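Local coordinates for protein N6 adenine specific DNA methylase (Encephalitozoon cuniculi, PDB 3Q87) that forms the S-adenosylmethionine-binding catalytic subunit of the Mtq2-Trm112 complex, which methylates the translation termination factor eRF1, at residues 9-12 with 13-16; 52-55 with 56-60; 102-105 with 106-109. All coordinates share one frame; numbering follows the deposited sequence.

Contact 1: 9-12 with 13-16. With SAM (S-adenosylmethionine), chain D.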
loop_
_atom_site.group_PDB
_atom_site.type_symbol
_atom_site.label_atom_id
_atom_site.label_comp_id
_atom_site.label_asym_id
_atom_site.label_seq_id
_atom_site.Cartn_x
_atom_site.Cartn_y
_atom_site.Cartn_z
ATOM N N ASP B 9 -5.720 -3.358 -20.583
ATOM C CA ASP B 9 -6.409 -2.784 -19.442
ATOM C C ASP B 9 -5.437 -2.021 -18.542
ATOM O O ASP B 9 -5.680 -0.866 -18.213
ATOM C CB ASP B 9 -7.219 -3.833 -18.659
ATOM C CG ASP B 9 -6.381 -5.020 -18.169
ATOM O OD1 ASP B 9 -5.312 -5.330 -18.730
ATOM O OD2 ASP B 9 -6.827 -5.670 -17.202
ATOM N N THR B 10 -4.326 -2.652 -18.164
ATOM C CA THR B 10 -3.368 -1.963 -17.305
ATOM C C THR B 10 -2.853 -0.692 -17.992
ATOM O O THR B 10 -2.760 0.351 -17.375
ATOM C CB THR B 10 -2.180 -2.858 -16.839
ATOM O OG1 THR B 10 -0.957 -2.404 -17.426
ATOM C CG2 THR B 10 -2.393 -4.310 -17.176
ATOM N N TYR B 11 -2.546 -0.772 -19.279
ATOM C CA TYR B 11 -2.014 0.406 -19.964
ATOM C C TYR B 11 -3.001 1.578 -20.099
ATOM O O TYR B 11 -2.585 2.728 -20.169
ATOM C CB TYR B 11 -1.393 0.019 -21.310
ATOM C CG TYR B 11 -0.172 -0.845 -21.120
ATOM C CD1 TYR B 11 0.907 -0.388 -20.373
ATOM C CD2 TYR B 11 -0.101 -2.119 -21.658
ATOM C CE1 TYR B 11 2.036 -1.169 -20.184
ATOM C CE2 TYR B 11 1.019 -2.914 -21.464
ATOM C CZ TYR B 11 2.084 -2.429 -20.731
ATOM O OH TYR B 11 3.208 -3.203 -20.536
ATOM N N THR B 12 -4.297 1.302 -20.123
ATOM C CA THR B 12 -5.251 2.407 -20.113
ATOM C C THR B 12 -5.293 3.088 -18.729
ATOM O O THR B 12 -5.430 4.304 -18.635
ATOM C CB THR B 12 -6.680 1.989 -20.558
ATOM O OG1 THR B 12 -7.420 1.516 -19.433
ATOM C CG2 THR B 12 -6.628 0.903 -21.611
ATOM N N LEU B 13 -5.169 2.307 -17.658
ATOM C CA LEU B 13 -5.047 2.896 -16.326
ATOM C C LEU B 13 -3.770 3.738 -16.265
ATOM O O LEU B 13 -3.796 4.899 -15.860
ATOM C CB LEU B 13 -5.084 1.813 -15.226
ATOM C CG LEU B 13 -4.962 2.251 -13.754
ATOM C CD1 LEU B 13 -5.897 3.399 -13.431
ATOM C CD2 LEU B 13 -5.193 1.074 -12.769
ATOM N N MET B 14 -2.659 3.166 -16.714
ATOM C CA MET B 14 -1.395 3.885 -16.703
ATOM C C MET B 14 -1.456 5.181 -17.514
ATOM O O MET B 14 -0.933 6.211 -17.083
ATOM C CB MET B 14 -0.265 2.992 -17.211
ATOM C CG MET B 14 0.015 1.823 -16.278
ATOM S SD MET B 14 1.353 0.725 -16.822
ATOM C CE MET B 14 2.809 1.754 -16.571
ATOM N N ASP B 15 -2.088 5.128 -18.684
ATOM C CA ASP B 15 -2.214 6.315 -19.524
ATOM C C ASP B 15 -2.996 7.408 -18.801
ATOM O O ASP B 15 -2.589 8.569 -18.805
ATOM C CB ASP B 15 -2.884 5.993 -20.869
ATOM C CG ASP B 15 -1.937 5.315 -21.859
ATOM O OD1 ASP B 15 -0.715 5.229 -21.587
ATOM O OD2 ASP B 15 -2.424 4.865 -22.918
ATOM N N ALA B 16 -4.101 7.039 -18.159
ATOM C CA ALA B 16 -4.878 8.029 -17.420
ATOM C C ALA B 16 -4.110 8.634 -16.232
ATOM O O ALA B 16 -4.197 9.841 -15.980
ATOM C CB ALA B 16 -6.212 7.462 -16.981
HETATM N N SAM D . -1.921 -3.983 -11.262
HETATM C CA SAM D . -1.798 -5.088 -12.222
HETATM C C SAM D . -2.051 -4.551 -13.639
HETATM O O SAM D . -1.623 -5.128 -14.639
HETATM O OXT SAM D . -2.690 -3.517 -13.819
HETATM C CB SAM D . -2.663 -6.335 -11.890
HETATM C CG SAM D . -4.208 -6.307 -11.998
HETATM S SD SAM D . -5.118 -7.904 -11.822
HETATM C CE SAM D . -6.559 -7.661 -12.882
HETATM C "C5'" SAM D . -5.886 -7.778 -10.187
HETATM C "C4'" SAM D . -4.822 -7.990 -9.122
HETATM O "O4'" SAM D . -5.420 -7.944 -7.837
HETATM C "C3'" SAM D . -4.121 -9.335 -9.243
HETATM O "O3'" SAM D . -2.730 -9.118 -9.157
HETATM C "C2'" SAM D . -4.595 -10.124 -8.039
HETATM O "O2'" SAM D . -3.629 -11.002 -7.511
HETATM C "C1'" SAM D . -4.902 -9.010 -7.065
HETATM N N9 SAM D . -5.930 -9.351 -6.093
HETATM C C8 SAM D . -7.002 -10.205 -6.219
HETATM N N7 SAM D . -7.682 -10.181 -5.051
HETATM C C5 SAM D . -7.052 -9.314 -4.203
HETATM C C6 SAM D . -7.303 -8.893 -2.909
HETATM N N6 SAM D . -8.358 -9.369 -2.254
HETATM N N1 SAM D . -6.460 -7.977 -2.303
HETATM C C2 SAM D . -5.361 -7.464 -2.972
HETATM N N3 SAM D . -5.118 -7.886 -4.265
HETATM C C4 SAM D . -5.945 -8.789 -4.853
#

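Contact 2: 52-55 with 56-60. With SAM (S-adenosylmethionine), chain D.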
loop_
_atom_site.group_PDB
_atom_site.type_symbol
_atom_site.label_atom_id
_atom_site.label_comp_id
_atom_site.label_asym_id
_atom_site.label_seq_id
_atom_site.Cartn_x
_atom_site.Cartn_y
_atom_site.Cartn_z
ATOM N N LEU B 52 -2.631 -9.937 -3.044
ATOM C CA LEU B 52 -2.973 -11.180 -2.375
ATOM C C LEU B 52 -2.065 -12.303 -2.881
ATOM O O LEU B 52 -1.826 -13.286 -2.184
ATOM C CB LEU B 52 -4.440 -11.524 -2.659
ATOM C CG LEU B 52 -5.059 -12.674 -1.874
ATOM C CD1 LEU B 52 -5.015 -12.335 -0.382
ATOM C CD2 LEU B 52 -6.498 -12.892 -2.339
ATOM N N ASN B 53 -1.547 -12.130 -4.100
ATOM C CA ASN B 53 -0.779 -13.157 -4.806
ATOM C C ASN B 53 0.728 -13.119 -4.504
ATOM O O ASN B 53 1.456 -12.255 -5.008
ATOM C CB ASN B 53 -1.041 -13.000 -6.312
ATOM C CG ASN B 53 -0.298 -14.001 -7.152
ATOM O OD1 ASN B 53 0.446 -14.832 -6.640
ATOM N ND2 ASN B 53 -0.491 -13.922 -8.463
ATOM N N ILE B 54 1.203 -14.065 -3.696
ATOM C CA ILE B 54 2.589 -14.010 -3.236
ATOM C C ILE B 54 3.585 -14.259 -4.378
ATOM O O ILE B 54 4.674 -13.679 -4.419
ATOM C CB ILE B 54 2.850 -14.996 -2.059
ATOM C CG1 ILE B 54 4.136 -14.613 -1.334
ATOM C CG2 ILE B 54 2.900 -16.447 -2.538
ATOM C CD1 ILE B 54 4.087 -13.239 -0.699
ATOM N N ARG B 55 3.194 -15.116 -5.309
ATOM C CA ARG B 55 4.022 -15.399 -6.467
ATOM C C ARG B 55 4.359 -14.131 -7.251
ATOM O O ARG B 55 5.492 -13.960 -7.678
ATOM C CB ARG B 55 3.345 -16.433 -7.366
ATOM C CG ARG B 55 3.848 -17.843 -7.145
ATOM C CD ARG B 55 2.926 -18.867 -7.777
ATOM N NE ARG B 55 1.918 -19.305 -6.824
ATOM C CZ ARG B 55 1.993 -20.437 -6.136
ATOM N NH1 ARG B 55 3.023 -21.251 -6.322
ATOM N NH2 ARG B 55 1.036 -20.756 -5.274
ATOM N N ALA B 56 3.382 -13.241 -7.431
ATOM C CA ALA B 56 3.628 -11.988 -8.150
ATOM C C ALA B 56 4.566 -11.101 -7.354
ATOM O O ALA B 56 5.476 -10.487 -7.911
ATOM C CB ALA B 56 2.332 -11.257 -8.424
ATOM N N LEU B 57 4.344 -11.038 -6.045
ATOM C CA LEU B 57 5.190 -10.225 -5.187
ATOM C C LEU B 57 6.631 -10.719 -5.227
ATOM O O LEU B 57 7.557 -9.924 -5.161
ATOM C CB LEU B 57 4.680 -10.217 -3.739
ATOM C CG LEU B 57 3.362 -9.487 -3.449
ATOM C CD1 LEU B 57 3.105 -9.471 -1.936
ATOM C CD2 LEU B 57 3.346 -8.067 -4.015
ATOM N N GLU B 58 6.805 -12.034 -5.314
ATOM C CA GLU B 58 8.131 -12.648 -5.353
ATOM C C GLU B 58 8.882 -12.381 -6.665
ATOM O O GLU B 58 10.099 -12.517 -6.721
ATOM C CB GLU B 58 8.026 -14.158 -5.125
ATOM C CG GLU B 58 7.809 -14.542 -3.659
ATOM C CD GLU B 58 7.452 -16.015 -3.491
ATOM O OE1 GLU B 58 7.225 -16.702 -4.516
ATOM O OE2 GLU B 58 7.387 -16.486 -2.335
ATOM N N SER B 59 8.156 -12.004 -7.716
ATOM C CA SER B 59 8.787 -11.643 -8.982
ATOM C C SER B 59 8.523 -10.179 -9.336
ATOM O O SER B 59 8.423 -9.808 -10.511
ATOM C CB SER B 59 8.298 -12.573 -10.096
ATOM O OG SER B 59 8.664 -13.913 -9.807
ATOM N N HIS B 60 8.419 -9.344 -8.311
ATOM C CA HIS B 60 8.008 -7.951 -8.488
ATOM C C HIS B 60 9.155 -7.098 -9.049
ATOM O O HIS B 60 10.325 -7.328 -8.715
ATOM C CB HIS B 60 7.514 -7.404 -7.141
ATOM C CG HIS B 60 6.864 -6.059 -7.219
ATOM N ND1 HIS B 60 5.500 -5.879 -7.107
ATOM C CD2 HIS B 60 7.395 -4.824 -7.373
ATOM C CE1 HIS B 60 5.219 -4.594 -7.200
ATOM N NE2 HIS B 60 6.353 -3.931 -7.346
HETATM N N SAM D . -1.921 -3.983 -11.262
HETATM C CA SAM D . -1.798 -5.088 -12.222
HETATM C C SAM D . -2.051 -4.551 -13.639
HETATM O O SAM D . -1.623 -5.128 -14.639
HETATM O OXT SAM D . -2.690 -3.517 -13.819
HETATM C CB SAM D . -2.663 -6.335 -11.890
HETATM C CG SAM D . -4.208 -6.307 -11.998
HETATM S SD SAM D . -5.118 -7.904 -11.822
HETATM C CE SAM D . -6.559 -7.661 -12.882
HETATM C "C5'" SAM D . -5.886 -7.778 -10.187
HETATM C "C4'" SAM D . -4.822 -7.990 -9.122
HETATM O "O4'" SAM D . -5.420 -7.944 -7.837
HETATM C "C3'" SAM D . -4.121 -9.335 -9.243
HETATM O "O3'" SAM D . -2.730 -9.118 -9.157
HETATM C "C2'" SAM D . -4.595 -10.124 -8.039
HETATM O "O2'" SAM D . -3.629 -11.002 -7.511
HETATM C "C1'" SAM D . -4.902 -9.010 -7.065
HETATM N N9 SAM D . -5.930 -9.351 -6.093
HETATM C C8 SAM D . -7.002 -10.205 -6.219
HETATM N N7 SAM D . -7.682 -10.181 -5.051
HETATM C C5 SAM D . -7.052 -9.314 -4.203
HETATM C C6 SAM D . -7.303 -8.893 -2.909
HETATM N N6 SAM D . -8.358 -9.369 -2.254
HETATM N N1 SAM D . -6.460 -7.977 -2.303
HETATM C C2 SAM D . -5.361 -7.464 -2.972
HETATM N N3 SAM D . -5.118 -7.886 -4.265
HETATM C C4 SAM D . -5.945 -8.789 -4.853
HETATM O O HOH W 1 7.312 -15.580 -8.462
#

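Contact 3: 102-105 with 106-109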
loop_
_atom_site.group_PDB
_atom_site.type_symbol
_atom_site.label_atom_id
_atom_site.label_comp_id
_atom_site.label_asym_id
_atom_site.label_seq_id
_atom_site.Cartn_x
_atom_site.Cartn_y
_atom_site.Cartn_z
ATOM N N LEU B 102 -21.315 -10.747 -11.407
ATOM C CA LEU B 102 -21.154 -9.480 -12.112
ATOM C C LEU B 102 -19.685 -9.047 -12.229
ATOM O O LEU B 102 -19.397 -7.944 -12.697
ATOM C CB LEU B 102 -21.966 -8.371 -11.430
ATOM C CG LEU B 102 -23.309 -7.879 -12.001
ATOM C CD1 LEU B 102 -23.359 -7.981 -13.520
ATOM C CD2 LEU B 102 -24.478 -8.601 -11.386
ATOM N N GLY B 103 -18.768 -9.915 -11.806
ATOM C CA GLY B 103 -17.358 -9.563 -11.700
ATOM C C GLY B 103 -17.114 -8.483 -10.657
ATOM O O GLY B 103 -16.059 -7.825 -10.658
ATOM N N ARG B 104 -18.078 -8.321 -9.751
ATOM C CA ARG B 104 -18.153 -7.153 -8.867
ATOM C C ARG B 104 -17.854 -7.408 -7.391
ATOM O O ARG B 104 -17.795 -6.472 -6.585
ATOM C CB ARG B 104 -19.540 -6.520 -8.971
ATOM C CG ARG B 104 -19.702 -5.600 -10.154
ATOM C CD ARG B 104 -19.445 -4.178 -9.733
ATOM N NE ARG B 104 -20.323 -3.838 -8.619
ATOM C CZ ARG B 104 -21.596 -3.478 -8.756
ATOM N NH1 ARG B 104 -22.144 -3.394 -9.962
ATOM N NH2 ARG B 104 -22.321 -3.196 -7.685
ATOM N N GLU B 105 -17.657 -8.662 -7.024
ATOM C CA GLU B 105 -17.507 -8.994 -5.614
ATOM C C GLU B 105 -16.308 -8.333 -4.924
ATOM O O GLU B 105 -16.427 -7.885 -3.783
ATOM C CB GLU B 105 -17.520 -10.513 -5.408
ATOM C CG GLU B 105 -18.863 -11.129 -5.829
ATOM C CD GLU B 105 -19.040 -12.574 -5.389
ATOM O OE1 GLU B 105 -18.425 -12.977 -4.378
ATOM O OE2 GLU B 105 -19.807 -13.310 -6.052
ATOM N N VAL B 106 -15.161 -8.270 -5.597
ATOM C CA VAL B 106 -13.997 -7.632 -4.977
ATOM C C VAL B 106 -14.140 -6.116 -5.067
ATOM O O VAL B 106 -13.867 -5.394 -4.106
ATOM C CB VAL B 106 -12.650 -8.106 -5.590
ATOM C CG1 VAL B 106 -11.468 -7.504 -4.815
ATOM C CG2 VAL B 106 -12.556 -9.616 -5.555
ATOM N N ILE B 107 -14.586 -5.638 -6.224
ATOM C CA ILE B 107 -14.833 -4.217 -6.407
ATOM C C ILE B 107 -15.734 -3.672 -5.299
ATOM O O ILE B 107 -15.442 -2.635 -4.698
ATOM C CB ILE B 107 -15.492 -3.943 -7.775
ATOM C CG1 ILE B 107 -14.473 -4.134 -8.893
ATOM C CG2 ILE B 107 -16.113 -2.529 -7.815
ATOM C CD1 ILE B 107 -15.100 -4.445 -10.254
ATOM N N ASP B 108 -16.825 -4.387 -5.038
ATOM C CA ASP B 108 -17.819 -3.973 -4.055
ATOM C C ASP B 108 -17.230 -4.000 -2.652
ATOM O O ASP B 108 -17.515 -3.125 -1.838
ATOM C CB ASP B 108 -19.060 -4.880 -4.121
ATOM C CG ASP B 108 -19.940 -4.585 -5.327
ATOM O OD1 ASP B 108 -19.677 -3.579 -6.022
ATOM O OD2 ASP B 108 -20.905 -5.354 -5.573
ATOM N N ARG B 109 -16.407 -5.007 -2.367
ATOM C CA ARG B 109 -15.719 -5.054 -1.083
ATOM C C ARG B 109 -14.774 -3.871 -0.922
ATOM O O ARG B 109 -14.675 -3.275 0.159
ATOM C CB ARG B 109 -14.961 -6.374 -0.912
ATOM C CG ARG B 109 -15.853 -7.508 -0.465
ATOM C CD ARG B 109 -15.131 -8.843 -0.363
ATOM N NE ARG B 109 -13.905 -8.784 0.433
ATOM C CZ ARG B 109 -12.731 -9.251 0.012
ATOM N NH1 ARG B 109 -12.641 -9.823 -1.185
ATOM N NH2 ARG B 109 -11.655 -9.175 0.786
HETATM O O HOH W 2 -14.625 -7.705 -8.441
#

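Contact 1: 9-12 with 13-16
The carbonyl oxygen of D9 is shared by two donors one turn further along helix 8-20. L13 N reaches D9 O at 3.3 Å, in a nearly straight bond. The hydroxyl T12 OG1 gives its proton to the same D9 O, at 3.2 Å. With chi1 at 87°, OG1 of T12 is tucked in against its own backbone, within reach of that oxygen. The buried hydroxyl is thus satisfied by its own helix. M14 N bonds to T10 O at 2.9 Å, with an N-H...O angle of 169°. D15 N bonds to Y11 O at 2.9 Å as well.

M14 lies alongside Y11, pointing the same way. Its chain bends at chi3 (71°), and SD comes to 3.7 Å from Y11 CD1. The sulfur meets the ring obliquely, 4.8 Å from its centroid, in a Met-aromatic contact. T10 OG1 sits over the centre of one face of the Y11 ring. This hydroxyl is buried and has no polar partner in the model.

Both carboxylates find partners beyond the helix. D9 OD2 accepts from the hydroxyls of Y4 and Y88, with a weak bond from N85. D15 OD2 forms a salt bridge with R149. T10 belongs to the S-adenosylmethionine pocket. The chemistry implies a helix whose turn is closed by its own backbone, while its acids tie it to other parts of the fold.

Contact 2: 52-55 with 56-60
The N-terminal end of helix 54-58, just after strand 46-51 of a beta-alpha-beta unit, is capped by N53. Chi1 of 180° carries CG away from the N53 backbone N, and a chi2 near zero turns OD1 to the first turn. N53 OD1 accepts a weak bond from A56 N at 3.4 Å. The carbonyl N53 O takes two more weak bonds, from A56 N and from L57 N. The other end of the amide is held from outside, since ND2 donates to D2 O.

The next turn is closed by E58 N, which bonds to I54 O at 2.8 Å. The E58 side chain runs back past I54 and places OE2 3.9 Å from I54 CG1. I54 and L57 cross at about a right angle, with their CD1 atoms 4.1 Å apart. Both pack on I115 of the neighbouring subunit, the protein ECU08_1170. At the far end of the helix a water donates to R55 O and also bonds S59 OG, at 2.5 Å. It links the two residues where the direct bond from S59 N to R55 O is weak.

S-adenosylmethionine lies beside the cap. L52 CB packs 3.8 Å from its adenine atom C5, and N53 CB lies 3.5 Å from its ribose O2'. D51, which binds the ligand through OD2, also accepts from N53 N. An acidic residue ending the second strand, followed by a capped helix, is typical of Rossmann-like methyltransferases.

Contact 3: 102-105 with 106-109
R104, just before helix 105-113, reaches along the first turn to grip D108. Its chain bends twice, at chi2 (-95°) and chi3, bringing the guanidinium to the carboxylate. R104 NE donates to D108 OD1 at 2.7 Å, in a nearly straight bond. OD1 lies at the guanidinium edge, in the guanidinium plane. NE meets OD1 on the syn side but tilted well out of the carboxylate plane. The two planes are 71° apart, not coplanar. R104 NH2 adds only weak bonds, at 3.1 Å to D108 OD1 and 3.3 Å to D108 OD2. D108 chi1 of -75° directs the carboxylate back to R104. The backbone joins them too, with D108 N bonded to R104 O at 2.8 Å.

I107 crosses R104 at about a right angle, and its CG2 lies 4.2 Å from R104 CD. Its other branch ends with CD1 3.5 Å from G103 O. A water bridges G103 O and I107 N, accepting from I107 N at 3.0 Å.

R104 NH1 also forms a salt bridge with E131 and a hydrogen bond with N127 O. R135 makes a long, weak ion pair with D108. R109 pairs with D69, which binds S-adenosylmethionine, and V106 lies near the ligand. The pair is an i to i+4 salt bridge across the first turn of the helix that follows strand 81-84 and the NPPY motif of these Rossmann-like methyltransferases.

Overall arrangement
From the N terminus, contact 1 comes first, within helix 8-20. Contact 2 follows at the start of helix 54-58, after strand 46-51, and contact 3 where a loop leads into helix 105-113. Each is local and continuous in sequence, so none closes a long loop. They lie in series, and none nests in or crosses another. Their centres are about 20 to 22 Å apart and no two touch. Contact 1 holds T10 of the S-adenosylmethionine pocket, by the ligand's carboxylate, and contact 2 lines its adenine and ribose. Contact 3 approaches the same ligand through V106. Three separate helices are thus brought round one cofactor, and contact 2 also meets the neighbouring subunit.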